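Local coordinates for legionella ubiquitin-specific protease A domain-containing protein (Legionella pneumophila subsp. pneumophila, PDB 5DGG), which probably acts as a cysteine protease of the CA clan directed at ubiquitin conjugates, within a Legionella effector linked to metaeffector activity, at residues H63-Y68 and F86-P91; A26-Y31 and I57-G62; A38-L43 and L102-Q107; D46-E51 and C108-E113; L14-Q19 and Y139-M144. All blocks are in the same frame, centred on the assembly; numbering follows the deposited sequence. Where two conformers were deposited one is given.

In this central, LupA-type domain, interactions 1 and 2 build one end of the mixed sheet, 3 and 4 pack two helices on one face, and 5 fastens helix 132-146 on the other. Interactions 1 and 2, centres about 11 Å apart, join neighbouring strands, with Arg65 O and Val59 N 2.8 Å apart. Interaction 1 also reaches interaction 5, where Tyr68 OH lies 2.7 Å from Ser140 OG. Leu28 CD1 of interaction 2 packs on Leu104 CD2 of interaction 3 at 3.7 Å. Interactions 3 and 4 share helix 33-47. The His-Asp pair of interaction 1 may belong to an active site; interaction 4 is centred about 22 Å from the centre of interaction 1.

Interaction 1 (H63-Y68 and F86-P91); sequences HWRGVY and FDPYGP
His63, its CG anti to the backbone N (chi1 -172°), hydrogen-bonds Asp87 from NE2 to OD1 at 2.7 Å, nearly straight at 166°, the oxygen near the imidazole plane. The carboxylate stands at 78° to the ring and is met from above its own plane; from the opposite face the N-H of Tyr89 binds OD1, forming an Asx turn that limits its rotation. Arg65 NE makes a salt bridge to Asp87 OD2 at 2.9 Å, and its guanidinium is centred beneath His63 CD2. His63 CE1 points at the middle of the Tyr89 ring in an edge-to-face pair, centroids 4.4 Å apart. The side chain of Cys132, at the start of helix 132-146, touches those of His63 and Tyr89, a grouping consistent with the Cys-His-Asp site of CA-clan peptidases. Farther out, the antiparallel hydrogen-bonded pair Gly66-Phe86, with Phe86 N to Gly66 O at 2.8 Å, places Asp87 just beyond the strand. Tyr68 sets its ring edge against Phe86 CB and bonds Ser140; Phe86 stacks on Tyr139.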
# COMPACT_ATOMS: atom_id res chain seq x y z
N HIS A 63 -10.98 6.16 -1.41
CA HIS A 63 -10.38 5.98 -0.12
C HIS A 63 -9.20 4.96 -0.21
O HIS A 63 -9.38 3.80 0.12
CB HIS A 63 -11.48 5.49 0.85
CG HIS A 63 -11.07 5.43 2.29
ND1 HIS A 63 -11.72 6.15 3.28
CD2 HIS A 63 -10.05 4.79 2.91
CE1 HIS A 63 -11.16 5.89 4.44
NE2 HIS A 63 -10.13 5.08 4.24
N TRP A 64 -8.03 5.41 -0.65
CA TRP A 64 -6.86 4.55 -0.82
C TRP A 64 -6.50 3.85 0.47
O TRP A 64 -6.58 4.44 1.55
CB TRP A 64 -5.66 5.36 -1.32
CG TRP A 64 -5.89 5.86 -2.74
CD1 TRP A 64 -6.26 7.13 -3.12
CD2 TRP A 64 -5.76 5.11 -3.92
NE1 TRP A 64 -6.39 7.20 -4.49
CE2 TRP A 64 -6.07 5.97 -5.01
CE3 TRP A 64 -5.40 3.79 -4.18
CZ2 TRP A 64 -6.05 5.54 -6.34
CZ3 TRP A 64 -5.34 3.38 -5.50
CH2 TRP A 64 -5.69 4.25 -6.57
N ARG A 65 -6.18 2.58 0.33
CA ARG A 65 -5.68 1.75 1.40
C ARG A 65 -4.45 0.96 0.93
O ARG A 65 -4.18 0.85 -0.27
CB ARG A 65 -6.79 0.80 1.88
CG ARG A 65 -7.96 1.48 2.56
CD ARG A 65 -9.03 0.47 2.94
NE ARG A 65 -10.21 1.11 3.49
CZ ARG A 65 -11.26 1.54 2.79
NH1 ARG A 65 -11.35 1.41 1.48
NH2 ARG A 65 -12.26 2.10 3.41
N GLY A 66 -3.69 0.46 1.87
CA GLY A 66 -2.50 -0.31 1.55
C GLY A 66 -2.58 -1.73 2.03
O GLY A 66 -3.14 -2.02 3.08
N VAL A 67 -2.10 -2.64 1.20
CA VAL A 67 -2.01 -4.03 1.52
C VAL A 67 -0.55 -4.45 1.48
O VAL A 67 0.14 -4.25 0.45
CB VAL A 67 -2.79 -4.84 0.47
CG1 VAL A 67 -2.58 -6.34 0.65
CG2 VAL A 67 -4.23 -4.46 0.50
N TYR A 68 -0.07 -5.06 2.55
CA TYR A 68 1.34 -5.47 2.69
C TYR A 68 1.42 -6.93 3.08
O TYR A 68 1.05 -7.31 4.20
CB TYR A 68 2.11 -4.57 3.69
CG TYR A 68 1.81 -3.15 3.42
CD1 TYR A 68 2.55 -2.47 2.49
CD2 TYR A 68 0.78 -2.48 4.07
CE1 TYR A 68 2.26 -1.18 2.17
CE2 TYR A 68 0.47 -1.19 3.75
CZ TYR A 68 1.20 -0.55 2.78
OH TYR A 68 0.97 0.78 2.47
N PHE A 86 -3.89 -1.64 5.78
CA PHE A 86 -3.71 -0.27 6.32
C PHE A 86 -4.81 0.65 5.80
O PHE A 86 -5.02 0.76 4.60
CB PHE A 86 -2.34 0.28 5.92
CG PHE A 86 -2.14 1.74 6.18
CD1 PHE A 86 -1.82 2.19 7.44
CD2 PHE A 86 -2.29 2.66 5.15
CE1 PHE A 86 -1.62 3.54 7.68
CE2 PHE A 86 -2.08 4.00 5.38
CZ PHE A 86 -1.73 4.44 6.65
N ASP A 87 -5.51 1.30 6.71
CA ASP A 87 -6.47 2.31 6.33
C ASP A 87 -6.05 3.66 6.96
O ASP A 87 -5.88 3.77 8.18
CB ASP A 87 -7.82 1.86 6.85
CG ASP A 87 -8.96 2.75 6.42
OD1 ASP A 87 -8.78 3.98 6.35
OD2 ASP A 87 -10.06 2.22 6.19
N PRO A 88 -5.86 4.70 6.12
CA PRO A 88 -5.49 6.03 6.61
C PRO A 88 -6.37 6.54 7.77
O PRO A 88 -5.90 7.35 8.59
CB PRO A 88 -5.66 6.90 5.38
CG PRO A 88 -5.34 5.98 4.26
CD PRO A 88 -5.91 4.67 4.66
N TYR A 89 -7.61 6.09 7.86
CA TYR A 89 -8.53 6.63 8.91
C TYR A 89 -8.30 5.96 10.24
O TYR A 89 -8.64 6.50 11.28
CB TYR A 89 -10.02 6.46 8.57
CG TYR A 89 -10.62 7.49 7.64
CD1 TYR A 89 -9.85 8.25 6.79
CD2 TYR A 89 -12.00 7.66 7.59
CE1 TYR A 89 -10.43 9.12 5.87
CE2 TYR A 89 -12.59 8.57 6.72
CZ TYR A 89 -11.80 9.31 5.87
OH TYR A 89 -12.39 10.20 4.99
N GLY A 90 -7.72 4.77 10.20
CA GLY A 90 -7.50 3.99 11.41
C GLY A 90 -7.81 2.55 11.11
O GLY A 90 -8.43 2.23 10.09
N PRO A 91 -7.39 1.63 12.00
CA PRO A 91 -7.50 0.20 11.66
C PRO A 91 -8.91 -0.35 11.42
O PRO A 91 -9.07 -1.24 10.58
CB PRO A 91 -6.83 -0.50 12.83
CG PRO A 91 -6.87 0.48 13.96
CD PRO A 91 -6.84 1.86 13.35

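Interaction 2 (A26-Y31 and I57-G62); sequences AVLNRY and IPVGPG
Leu28 and Val59 pair in parallel at the tight centre of this contact, Leu28 N bonding Pro58 O at 3.0 Å and Gly60 N bonding Leu28 O at 2.9 Å. Leu28 presses CD1 onto Ile57 CG2 (3.8 Å) on the face that carries Val59, where Tyr100 and Leu104 of helix 98-108 cover it. Strands 22-29 and 54-60 are the parallel pair of a beta-alpha-beta unit whose connecting helix is 33-47. Past Gly60 the chains splay towards exposed Tyr31. Arg30 N still reaches Gly60 O at 2.9 Å; Pro61, after a cis peptide bond, sets CD near the edge of the Tyr31 ring, 3.6 Å from CD2, and also against the Asn29 amide. Asn29 has CG anti to its backbone N (chi1 -178°), and its OD1 accepts from Tyr31 N in an Asx turn with a bent bond of 135°, and from Asp32 N. The register thus rests on backbone amides and carbonyls, with apolar cover on the Leu28 face and an Asx turn with Tyr31-Pro61 packing beyond Gly60.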
# COMPACT_ATOMS: atom_id res chain seq x y z
N ALA A 26 1.03 -2.56 -9.13
CA ALA A 26 0.24 -1.45 -9.62
C ALA A 26 -1.04 -1.32 -8.84
O ALA A 26 -1.55 -2.27 -8.21
CB ALA A 26 -0.08 -1.60 -11.10
N VAL A 27 -1.62 -0.15 -8.99
CA VAL A 27 -2.89 0.13 -8.34
C VAL A 27 -4.00 -0.87 -8.68
O VAL A 27 -4.16 -1.31 -9.83
CB VAL A 27 -3.40 1.56 -8.61
CG1 VAL A 27 -2.43 2.58 -8.04
CG2 VAL A 27 -3.64 1.78 -10.09
N LEU A 28 -4.74 -1.26 -7.66
CA LEU A 28 -5.88 -2.14 -7.83
C LEU A 28 -7.15 -1.34 -7.58
O LEU A 28 -7.20 -0.54 -6.66
CB LEU A 28 -5.87 -3.28 -6.82
CG LEU A 28 -5.28 -4.58 -7.14
CD1 LEU A 28 -5.65 -5.53 -6.00
CD2 LEU A 28 -5.79 -5.06 -8.51
N ASN A 29 -8.17 -1.57 -8.39
CA ASN A 29 -9.47 -0.96 -8.20
C ASN A 29 -10.42 -2.03 -7.65
O ASN A 29 -10.85 -2.93 -8.39
CB ASN A 29 -9.96 -0.49 -9.57
CG ASN A 29 -11.26 0.20 -9.49
OD1 ASN A 29 -12.18 -0.20 -8.78
ND2 ASN A 29 -11.33 1.31 -10.20
N ARG A 30 -10.81 -1.90 -6.40
CA ARG A 30 -11.58 -2.96 -5.74
C ARG A 30 -12.99 -3.08 -6.24
O ARG A 30 -13.63 -4.10 -6.01
CB ARG A 30 -11.61 -2.80 -4.22
CG ARG A 30 -12.34 -1.60 -3.72
CD ARG A 30 -12.12 -1.40 -2.19
NE ARG A 30 -13.24 -2.04 -1.51
CZ ARG A 30 -14.22 -1.39 -0.90
NH1 ARG A 30 -14.20 -0.06 -0.77
NH2 ARG A 30 -15.22 -2.09 -0.38
N TYR A 31 -13.49 -2.08 -6.96
CA TYR A 31 -14.85 -2.16 -7.57
C TYR A 31 -14.93 -2.85 -8.91
O TYR A 31 -15.98 -3.37 -9.29
CB TYR A 31 -15.44 -0.79 -7.70
CG TYR A 31 -15.63 -0.21 -6.34
CD1 TYR A 31 -16.59 -0.73 -5.51
CD2 TYR A 31 -14.86 0.80 -5.90
CE1 TYR A 31 -16.76 -0.24 -4.23
CE2 TYR A 31 -15.01 1.30 -4.62
CZ TYR A 31 -15.96 0.75 -3.79
OH TYR A 31 -16.19 1.23 -2.52
N ILE A 57 0.46 -3.60 -2.20
CA ILE A 57 -0.57 -3.22 -3.20
C ILE A 57 -1.30 -1.99 -2.75
O ILE A 57 -1.88 -1.98 -1.68
CB ILE A 57 -1.64 -4.35 -3.44
CG1 ILE A 57 -0.99 -5.72 -3.55
CG2 ILE A 57 -2.45 -4.01 -4.70
CD1 ILE A 57 -1.95 -6.88 -3.82
N PRO A 58 -1.30 -0.91 -3.56
CA PRO A 58 -2.19 0.16 -3.23
C PRO A 58 -3.59 -0.10 -3.75
O PRO A 58 -3.77 -0.39 -4.92
CB PRO A 58 -1.55 1.37 -3.91
CG PRO A 58 -0.75 0.78 -5.06
CD PRO A 58 -0.59 -0.68 -4.84
N VAL A 59 -4.59 -0.02 -2.89
CA VAL A 59 -5.95 -0.43 -3.27
C VAL A 59 -6.90 0.75 -3.16
O VAL A 59 -7.08 1.34 -2.10
CB VAL A 59 -6.47 -1.58 -2.42
CG1 VAL A 59 -7.87 -1.99 -2.84
CG2 VAL A 59 -5.54 -2.76 -2.51
N GLY A 60 -7.50 1.10 -4.29
CA GLY A 60 -8.48 2.15 -4.33
C GLY A 60 -9.73 1.71 -5.05
O GLY A 60 -10.09 0.57 -5.01
N PRO A 61 -10.41 2.66 -5.71
CA PRO A 61 -9.99 4.05 -5.82
C PRO A 61 -10.69 4.83 -4.75
O PRO A 61 -11.38 4.26 -3.90
CB PRO A 61 -10.49 4.43 -7.21
CG PRO A 61 -11.80 3.74 -7.26
CD PRO A 61 -11.67 2.46 -6.45
N GLY A 62 -10.49 6.14 -4.74
CA GLY A 62 -11.13 6.93 -3.71
C GLY A 62 -10.43 6.91 -2.38
O GLY A 62 -9.43 7.55 -2.23

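Interaction 3 (A38-L43 and L102-Q107); sequences AIIETL and LDLLNQ
Ile40 reaches from helix 33-47 across to Leu104 and Gln107 of helix 98-108, and almost every branch of it finds a partner. Its CB is directed toward the other helix. From there CG2 lies 3.9 Å from the carbonyl oxygen of Gln107, and CG1, set anti to the carbonyl carbon of its own residue (chi1 -64°), comes 4.1 Å from Gln107 CB. A second bend carries CD1 at the tip between two neighbours: Gln107 CB at 3.5 Å and Leu104 CD1 at 3.4 Å, the latter a notably close methyl-methyl contact. The side chains of Ile40 and Leu104 run in opposing directions, CD1 against CD1, while that of Gln107 lies roughly perpendicular to Ile40. One turn on, Leu43 brings CD2 to Leu104 CG at 3.6 Å, and Leu104 therefore sits against both Ile40 and Leu43. Ile39 adds a looser touch on Leu104 CD1. The interface is apolar, Gln107 taking part through its aliphatic CB; the one polar atom met is its carbonyl oxygen. Leu28 of strand 22-29 lies beneath, touched by Ile39 and Leu104. The short helical segments approach to 9.8 Å at a crossing angle of -64°, an arrangement of two steeply crossed helices packed on the same face of the sheet, as in layered alpha/beta folds.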
# COMPACT_ATOMS: atom_id res chain seq x y z
N ALA A 38 -7.22 -9.35 -13.72
CA ALA A 38 -6.04 -9.12 -14.53
C ALA A 38 -4.73 -9.34 -13.80
O ALA A 38 -3.73 -9.57 -14.46
CB ALA A 38 -6.06 -7.70 -15.06
N ILE A 39 -4.70 -9.23 -12.48
CA ILE A 39 -3.42 -9.36 -11.79
C ILE A 39 -3.16 -10.69 -11.12
O ILE A 39 -2.09 -10.86 -10.52
CB ILE A 39 -3.19 -8.28 -10.73
CG1 ILE A 39 -4.12 -8.45 -9.53
CG2 ILE A 39 -3.24 -6.90 -11.38
CD1 ILE A 39 -3.53 -7.77 -8.32
N ILE A 40 -4.11 -11.62 -11.18
CA ILE A 40 -3.96 -12.90 -10.47
C ILE A 40 -2.64 -13.55 -10.88
O ILE A 40 -1.91 -14.05 -10.04
CB ILE A 40 -5.10 -13.90 -10.76
CG1 ILE A 40 -6.42 -13.40 -10.26
CG2 ILE A 40 -4.84 -15.27 -10.12
CD1 ILE A 40 -6.45 -13.04 -8.81
N GLU A 41 -2.32 -13.50 -12.18
CA GLU A 41 -1.18 -14.27 -12.65
C GLU A 41 0.14 -13.64 -12.18
O GLU A 41 1.07 -14.34 -11.74
CB GLU A 41 -1.25 -14.49 -14.16
CG GLU A 41 -2.29 -15.59 -14.50
CD GLU A 41 -2.28 -16.02 -15.95
OE1 GLU A 41 -2.78 -15.23 -16.76
OE2 GLU A 41 -1.82 -17.15 -16.30
N THR A 42 0.19 -12.33 -12.24
CA THR A 42 1.35 -11.61 -11.73
C THR A 42 1.47 -11.77 -10.21
O THR A 42 2.56 -12.06 -9.71
CB THR A 42 1.38 -10.13 -12.17
OG1 THR A 42 2.59 -9.53 -11.70
CG2 THR A 42 0.22 -9.34 -11.61
N LEU A 43 0.38 -11.67 -9.50
CA LEU A 43 0.45 -11.76 -8.06
C LEU A 43 0.78 -13.22 -7.65
O LEU A 43 1.62 -13.46 -6.76
CB LEU A 43 -0.85 -11.21 -7.45
CG LEU A 43 -1.05 -11.43 -5.95
CD1 LEU A 43 -0.05 -10.64 -5.15
CD2 LEU A 43 -2.47 -11.06 -5.55
N LEU A 102 -8.46 -11.75 0.87
CA LEU A 102 -8.51 -13.17 1.05
C LEU A 102 -8.97 -13.88 -0.25
O LEU A 102 -8.39 -14.88 -0.64
CB LEU A 102 -9.45 -13.55 2.19
CG LEU A 102 -8.89 -13.39 3.59
CD1 LEU A 102 -9.98 -13.73 4.62
CD2 LEU A 102 -7.65 -14.26 3.79
N ASP A 103 -9.95 -13.32 -0.92
CA ASP A 103 -10.40 -13.89 -2.20
C ASP A 103 -9.35 -13.75 -3.29
O ASP A 103 -9.15 -14.67 -4.07
CB ASP A 103 -11.72 -13.29 -2.64
CG ASP A 103 -12.86 -13.74 -1.78
OD1 ASP A 103 -12.63 -14.15 -0.62
OD2 ASP A 103 -14.02 -13.65 -2.23
N LEU A 104 -8.63 -12.65 -3.30
CA LEU A 104 -7.53 -12.47 -4.24
C LEU A 104 -6.45 -13.49 -4.00
O LEU A 104 -5.98 -14.16 -4.93
CB LEU A 104 -7.01 -11.07 -4.07
CG LEU A 104 -5.94 -10.47 -4.94
CD1 LEU A 104 -6.24 -10.72 -6.40
CD2 LEU A 104 -5.95 -9.00 -4.64
N LEU A 105 -6.05 -13.64 -2.74
CA LEU A 105 -5.09 -14.67 -2.40
C LEU A 105 -5.63 -16.10 -2.72
O LEU A 105 -4.89 -16.93 -3.27
CB LEU A 105 -4.66 -14.54 -0.96
CG LEU A 105 -3.77 -13.29 -0.74
CD1 LEU A 105 -3.52 -13.16 0.74
CD2 LEU A 105 -2.44 -13.35 -1.46
N ASN A 106 -6.87 -16.40 -2.39
CA ASN A 106 -7.41 -17.70 -2.78
C ASN A 106 -7.37 -17.92 -4.29
O ASN A 106 -7.00 -18.99 -4.73
CB ASN A 106 -8.81 -17.93 -2.25
CG ASN A 106 -9.21 -19.38 -2.34
OD1 ASN A 106 -8.76 -20.21 -1.54
ND2 ASN A 106 -10.02 -19.72 -3.33
N GLN A 107 -7.69 -16.90 -5.08
CA GLN A 107 -7.52 -17.03 -6.53
C GLN A 107 -6.08 -17.40 -6.90
O GLN A 107 -5.88 -18.23 -7.79
CB GLN A 107 -7.91 -15.76 -7.25
CG GLN A 107 -9.34 -15.37 -7.05
CD GLN A 107 -10.08 -15.25 -8.34
OE1 GLN A 107 -10.22 -16.23 -9.09
NE2 GLN A 107 -10.57 -14.04 -8.63

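Interaction 4 (D46-E51 and C108-E113); sequences DVFNPE and CGVPKE
The Schellman motif that closes helix 98-108, with Gly109 at positive phi (109°), is met by Phe48 and Val47 from the end of helix 33-47, so the contact brings together the C-terminal ends of two helices on one face of the sheet. Phe48 is the first residue to leave the helical conformation, and with CG anti to the carbonyl carbon (chi1 -67°) its ring extends edge-on toward the other helix end. CE2 points at the carbonyl oxygen of Cys108, 3.2 Å away and in the plane of the ring, an approach that would set the slightly positive ring edge against a carbonyl dipole. Gly109 O is also near this edge, at 4.1 Å from CZ. The ring is backed from one face by Val47 of its own segment, whose CG1 lies over the ring centre. That same methyl also reaches Val110, CG1 to CG2 at 3.8 Å, with the two valines crossing at a slant. Tyr81 of strand 81-86 touches Val47, Phe48 and Val110 alike, and Lys71 hydrogen-bonds the backbone carbonyls of Asp46 and Val47 at the helix end. Phe48 and Val110 overlap in opposing directions, leaving CZ of the ring 4.0 Å from Val110 CG2.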
# COMPACT_ATOMS: atom_id res chain seq x y z
N ASP A 46 4.50 -13.91 -8.09
CA ASP A 46 5.29 -13.31 -7.01
C ASP A 46 5.07 -14.03 -5.68
O ASP A 46 6.03 -14.28 -4.95
CB ASP A 46 4.89 -11.85 -6.86
CG ASP A 46 5.35 -11.00 -8.03
OD1 ASP A 46 6.30 -11.38 -8.74
OD2 ASP A 46 4.77 -9.93 -8.19
N VAL A 47 3.83 -14.40 -5.38
CA VAL A 47 3.53 -15.16 -4.19
C VAL A 47 4.38 -16.41 -4.10
O VAL A 47 4.87 -16.72 -3.03
CB VAL A 47 2.05 -15.48 -4.06
CG1 VAL A 47 1.79 -16.60 -3.07
CG2 VAL A 47 1.33 -14.21 -3.62
N PHE A 48 4.57 -17.08 -5.23
CA PHE A 48 5.23 -18.36 -5.24
C PHE A 48 6.66 -18.27 -5.73
O PHE A 48 7.31 -19.30 -5.98
CB PHE A 48 4.39 -19.40 -6.03
CG PHE A 48 3.11 -19.75 -5.35
CD1 PHE A 48 3.12 -20.48 -4.17
CD2 PHE A 48 1.88 -19.31 -5.85
CE1 PHE A 48 1.95 -20.76 -3.55
CE2 PHE A 48 0.70 -19.60 -5.21
CZ PHE A 48 0.73 -20.35 -4.06
N ASN A 49 7.21 -17.06 -5.81
CA ASN A 49 8.57 -16.89 -6.25
C ASN A 49 9.48 -16.74 -5.04
O ASN A 49 9.29 -15.81 -4.22
CB ASN A 49 8.72 -15.69 -7.17
CG ASN A 49 10.16 -15.48 -7.61
OD1 ASN A 49 11.09 -16.05 -7.01
ND2 ASN A 49 10.36 -14.68 -8.63
N PRO A 50 10.46 -17.67 -4.89
CA PRO A 50 11.33 -17.68 -3.72
C PRO A 50 12.09 -16.38 -3.49
O PRO A 50 12.35 -16.04 -2.35
CB PRO A 50 12.33 -18.82 -4.03
CG PRO A 50 12.26 -18.99 -5.51
CD PRO A 50 10.81 -18.78 -5.80
N GLU A 51 12.42 -15.67 -4.56
CA GLU A 51 13.21 -14.44 -4.47
C GLU A 51 12.42 -13.21 -3.91
O GLU A 51 13.03 -12.22 -3.52
CB GLU A 51 13.79 -14.07 -5.83
CG GLU A 51 14.65 -15.17 -6.50
CD GLU A 51 14.10 -15.65 -7.85
OE1 GLU A 51 13.42 -14.86 -8.57
OE2 GLU A 51 14.35 -16.82 -8.19
N CYS A 108 -5.08 -16.78 -6.25
CA CYS A 108 -3.67 -17.09 -6.52
C CYS A 108 -3.26 -18.49 -6.11
O CYS A 108 -2.19 -18.96 -6.48
CB CYS A 108 -2.76 -16.10 -5.80
SG CYS A 108 -2.99 -14.49 -6.46
N GLY A 109 -4.08 -19.13 -5.30
CA GLY A 109 -3.85 -20.49 -4.86
C GLY A 109 -3.47 -20.58 -3.40
O GLY A 109 -2.99 -21.62 -2.98
N VAL A 110 -3.65 -19.49 -2.63
CA VAL A 110 -3.34 -19.53 -1.20
C VAL A 110 -4.61 -19.73 -0.38
O VAL A 110 -5.49 -18.86 -0.40
CB VAL A 110 -2.66 -18.22 -0.75
CG1 VAL A 110 -2.44 -18.22 0.75
CG2 VAL A 110 -1.34 -18.03 -1.51
N PRO A 111 -4.71 -20.84 0.36
CA PRO A 111 -5.92 -20.94 1.21
C PRO A 111 -5.94 -19.94 2.40
O PRO A 111 -4.89 -19.54 2.93
CB PRO A 111 -5.87 -22.37 1.73
CG PRO A 111 -4.43 -22.73 1.67
CD PRO A 111 -3.88 -22.04 0.45
N LYS A 112 -7.14 -19.58 2.83
CA LYS A 112 -7.28 -18.61 3.91
C LYS A 112 -6.59 -19.03 5.19
O LYS A 112 -6.07 -18.19 5.94
CB LYS A 112 -8.77 -18.32 4.14
CG LYS A 112 -9.57 -19.41 4.87
CD LYS A 112 -11.06 -19.06 4.85
CE LYS A 112 -11.85 -19.78 5.92
NZ LYS A 112 -11.79 -21.24 5.72
N GLU A 113 -6.53 -20.33 5.48
CA GLU A 113 -5.86 -20.78 6.70
C GLU A 113 -4.38 -20.42 6.74
O GLU A 113 -3.77 -20.48 7.81
CB GLU A 113 -5.98 -22.31 6.94
CG GLU A 113 -7.39 -22.78 7.26
CD GLU A 113 -8.27 -22.83 6.03
OE1 GLU A 113 -9.51 -23.04 6.19
OE2 GLU A 113 -7.69 -22.67 4.92

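Interaction 5 (L14-Q19 and Y139-M144); sequences LMPKSQ and YSHKKM
Ser140 faces Met15, its CB 3.7 Å from the Met15 sulfur SD and its OG 3.4 Å from the methyl CE. The hydroxyl has its polar partners elsewhere, in Tyr68 OH and Thr136 O, so Met15 meets it only by packing. The Ser140 carbonyl oxygen also lies near Pro16 CG. Next, His141 sends NE2 to the carbonyl oxygen of Leu14 in a straight hydrogen bond of 2.7 Å and 172°, nearly along the C=O axis and in the imidazole plane. Pro16 CD rests over one face of the same ring, 3.8 Å from its centroid, a CH-pi contact. Helix 132-146 thereby holds the loop that follows helix 8-14 and leads to strand 22-29, at the side of the domain where Leu158 and Ile159 of helix 156-165 also touch His141. A turn farther along, Met144 leaves the helix with CG anti to its backbone N (chi1 -161°). Its SD sits 3.8 Å from Pro16 CB, and its terminal CE reaches Lys17 O at 3.3 Å, with Gln19 CB more loosely beyond.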
# COMPACT_ATOMS: atom_id res chain seq x y z
N LEU A 14 4.04 8.31 -7.29
CA LEU A 14 4.65 8.53 -5.98
C LEU A 14 4.92 7.27 -5.13
O LEU A 14 5.73 7.32 -4.22
CB LEU A 14 3.79 9.48 -5.16
CG LEU A 14 4.53 10.31 -4.12
CD1 LEU A 14 5.90 10.82 -4.56
CD2 LEU A 14 3.65 11.50 -3.82
N MET A 15 4.22 6.19 -5.39
CA MET A 15 4.47 4.92 -4.69
C MET A 15 5.93 4.49 -4.85
O MET A 15 6.55 4.77 -5.87
CB MET A 15 3.52 3.82 -5.19
CG MET A 15 2.10 3.88 -4.62
SD MET A 15 1.93 3.39 -2.89
CE MET A 15 2.34 1.62 -3.00
N PRO A 16 6.48 3.81 -3.84
CA PRO A 16 7.80 3.17 -4.01
C PRO A 16 7.71 2.16 -5.15
O PRO A 16 6.60 1.74 -5.51
CB PRO A 16 8.04 2.43 -2.69
CG PRO A 16 6.70 2.34 -2.04
CD PRO A 16 5.83 3.45 -2.57
N LYS A 17 8.85 1.82 -5.72
CA LYS A 17 8.94 0.92 -6.85
C LYS A 17 9.53 -0.38 -6.36
O LYS A 17 10.31 -0.36 -5.40
CB LYS A 17 9.89 1.48 -7.93
CG LYS A 17 9.56 2.87 -8.45
CD LYS A 17 8.25 2.89 -9.19
CE LYS A 17 7.51 4.21 -8.99
NZ LYS A 17 6.03 3.99 -9.06
N SER A 18 9.21 -1.48 -7.03
CA SER A 18 9.77 -2.77 -6.72
C SER A 18 11.26 -2.69 -6.73
O SER A 18 11.86 -2.03 -7.59
CB SER A 18 9.36 -3.82 -7.75
OG SER A 18 7.95 -3.90 -7.83
N GLN A 19 11.88 -3.38 -5.79
CA GLN A 19 13.32 -3.54 -5.82
C GLN A 19 13.70 -4.82 -5.07
O GLN A 19 13.36 -4.99 -3.92
CB GLN A 19 14.06 -2.31 -5.27
CG GLN A 19 15.38 -1.95 -6.02
CD GLN A 19 15.21 -1.30 -7.46
OE1 GLN A 19 14.69 -0.19 -7.61
NE2 GLN A 19 15.64 -2.02 -8.50
N TYR A 139 2.89 5.84 3.84
CA TYR A 139 2.99 4.60 4.64
C TYR A 139 3.72 3.46 3.88
O TYR A 139 4.49 2.68 4.50
CB TYR A 139 1.61 4.20 5.19
CG TYR A 139 1.63 3.10 6.26
CD1 TYR A 139 1.85 3.41 7.56
CD2 TYR A 139 1.43 1.75 5.91
CE1 TYR A 139 1.93 2.44 8.54
CE2 TYR A 139 1.46 0.76 6.88
CZ TYR A 139 1.72 1.11 8.21
OH TYR A 139 1.75 0.19 9.21
N SER A 140 3.48 3.40 2.56
CA SER A 140 4.12 2.44 1.72
C SER A 140 5.66 2.66 1.68
O SER A 140 6.47 1.72 1.64
CB SER A 140 3.51 2.48 0.31
OG SER A 140 2.14 2.07 0.34
N HIS A 141 6.08 3.91 1.61
CA HIS A 141 7.49 4.25 1.76
C HIS A 141 8.02 3.81 3.15
O HIS A 141 9.08 3.23 3.25
CB HIS A 141 7.68 5.74 1.53
CG HIS A 141 7.66 6.12 0.08
ND1 HIS A 141 8.76 6.01 -0.73
CD2 HIS A 141 6.65 6.53 -0.72
CE1 HIS A 141 8.45 6.37 -1.96
NE2 HIS A 141 7.17 6.70 -1.98
N LYS A 142 7.27 4.07 4.21
CA LYS A 142 7.66 3.63 5.52
C LYS A 142 7.86 2.11 5.55
O LYS A 142 8.86 1.62 6.12
CB LYS A 142 6.61 4.02 6.54
CG LYS A 142 6.91 3.47 7.93
CD LYS A 142 5.79 3.76 8.92
CE LYS A 142 6.36 3.61 10.33
NZ LYS A 142 5.32 3.76 11.36
N LYS A 143 6.93 1.37 4.93
CA LYS A 143 7.09 -0.08 4.87
C LYS A 143 8.31 -0.53 4.06
O LYS A 143 8.98 -1.51 4.39
CB LYS A 143 5.83 -0.80 4.37
CG LYS A 143 4.60 -0.62 5.20
CD LYS A 143 4.67 -1.00 6.65
CE LYS A 143 5.02 -2.43 6.91
NZ LYS A 143 4.69 -2.75 8.35
N MET A 144 8.58 0.20 2.98
CA MET A 144 9.71 -0.05 2.14
C MET A 144 10.99 -0.04 2.97
O MET A 144 11.80 -0.99 2.92
CB MET A 144 9.76 1.02 1.05
CG MET A 144 10.59 0.66 -0.12
SD MET A 144 9.82 -0.61 -1.17
CE MET A 144 11.25 -0.74 -2.24